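Polyhedrin (Antheraea mylitta cypovirus 4, PDB 5A8S) probably packs into the protein crystals of the viral occlusion body, the polyhedra in which this insect cypovirus is embedded. Local coordinates at residues 198-201 with 202-206. Residues are numbered along the deposited sequence; the frame is centred on the assembly and turned at random.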
# COMPACT_ATOMS: atom_id res chain seq x y z
N PRO A 198 -11.58 -15.88 15.59
CA PRO A 198 -11.85 -14.62 16.27
C PRO A 198 -10.61 -13.78 16.52
O PRO A 198 -10.75 -12.62 16.90
CB PRO A 198 -12.46 -15.06 17.61
CG PRO A 198 -11.90 -16.43 17.84
CD PRO A 198 -11.82 -17.05 16.47
N GLN A 199 -9.42 -14.33 16.32
CA GLN A 199 -8.19 -13.57 16.55
C GLN A 199 -7.81 -12.73 15.34
O GLN A 199 -7.00 -11.81 15.46
CB GLN A 199 -7.04 -14.51 16.90
CG GLN A 199 -6.93 -14.80 18.40
CD GLN A 199 -8.19 -15.44 18.95
OE1 GLN A 199 -8.44 -16.63 18.75
NE2 GLN A 199 -8.99 -14.66 19.65
N LEU A 200 -8.38 -13.04 14.18
CA LEU A 200 -7.90 -12.45 12.93
C LEU A 200 -8.13 -10.94 12.86
O LEU A 200 -7.25 -10.21 12.42
CB LEU A 200 -8.54 -13.15 11.72
CG LEU A 200 -8.10 -12.72 10.31
CD1 LEU A 200 -8.80 -11.43 9.90
CD2 LEU A 200 -6.57 -12.57 10.22
N ALA A 201 -9.29 -10.47 13.28
CA ALA A 201 -9.63 -9.07 13.07
C ALA A 201 -8.53 -8.17 13.59
O ALA A 201 -8.12 -7.23 12.91
CB ALA A 201 -10.97 -8.71 13.72
N GLN A 202 -8.03 -8.46 14.79
CA GLN A 202 -7.01 -7.61 15.40
C GLN A 202 -5.70 -7.78 14.65
O GLN A 202 -5.01 -6.80 14.37
CB GLN A 202 -6.79 -7.98 16.87
CG GLN A 202 -5.66 -7.19 17.54
CD GLN A 202 -5.56 -7.43 19.03
OE1 GLN A 202 -6.53 -7.84 19.67
NE2 GLN A 202 -4.39 -7.20 19.60
N THR A 203 -5.35 -9.02 14.35
CA THR A 203 -4.09 -9.33 13.70
C THR A 203 -4.01 -8.62 12.34
O THR A 203 -2.95 -8.15 11.93
CB THR A 203 -3.97 -10.85 13.51
OG1 THR A 203 -4.09 -11.49 14.79
CG2 THR A 203 -2.63 -11.22 12.87
N LEU A 204 -5.15 -8.51 11.68
CA LEU A 204 -5.21 -7.93 10.36
C LEU A 204 -5.24 -6.40 10.46
O LEU A 204 -4.42 -5.73 9.86
CB LEU A 204 -6.46 -8.43 9.63
CG LEU A 204 -6.84 -7.73 8.32
CD1 LEU A 204 -5.82 -8.05 7.25
CD2 LEU A 204 -8.25 -8.13 7.87
N THR A 205 -6.15 -5.86 11.26
CA THR A 205 -6.40 -4.42 11.21
C THR A 205 -5.39 -3.62 12.03
O THR A 205 -5.18 -2.44 11.77
CB THR A 205 -7.84 -4.10 11.67
OG1 THR A 205 -8.02 -4.52 13.03
CG2 THR A 205 -8.85 -4.81 10.78
N ASN A 206 -4.76 -4.25 13.01
CA ASN A 206 -3.73 -3.58 13.79
C ASN A 206 -2.42 -3.47 13.01
O ASN A 206 -1.51 -2.76 13.42
CB ASN A 206 -3.46 -4.33 15.09
CG ASN A 206 -4.16 -3.71 16.28
OD1 ASN A 206 -4.92 -2.75 16.15
ND2 ASN A 206 -3.91 -4.27 17.46
O HOH W 1 -9.68 -9.99 16.66
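A201 O takes two bonds from T205, and it illustrates how a helical threonine can reuse the carbonyl one turn behind it. The backbone N of T205 donates at 2.9 Å, while its OG1 donates to the same A201 O at 2.7 Å, 36° out of the carbonyl plane. With chi1 at 62°, OG1 stands between its own backbone N and carbonyl carbon and comes over the opposite face of the A201 carbonyl from T205 N.

One turn is further secured by L204 N, which meets L200 O at 2.8 Å, almost in line with the carbonyl. The preceding turn is looser: T203 N reaches Q199 O only weakly, at 3.4 Å, and for the proton of T203 OG1 that oxygen, 3.0 Å away, competes with the stronger partner R194 O. Earlier still, a water spans the gap between P198 O and Q202 N, accepting from the latter at 2.9 Å. D35 receives both Q202 NE2 and N206 ND2.

On the apolar face L200 CD1 rests 3.8 Å from L204 CB, the two leucines meeting at a slant. L200 also meets L200 of both other subunits, and L204 meets L204 of the third. Several polar groups are thus met within the helix or its own chain, others by K63 and W150 of the second subunit, consistent with a part in holding the trimer together.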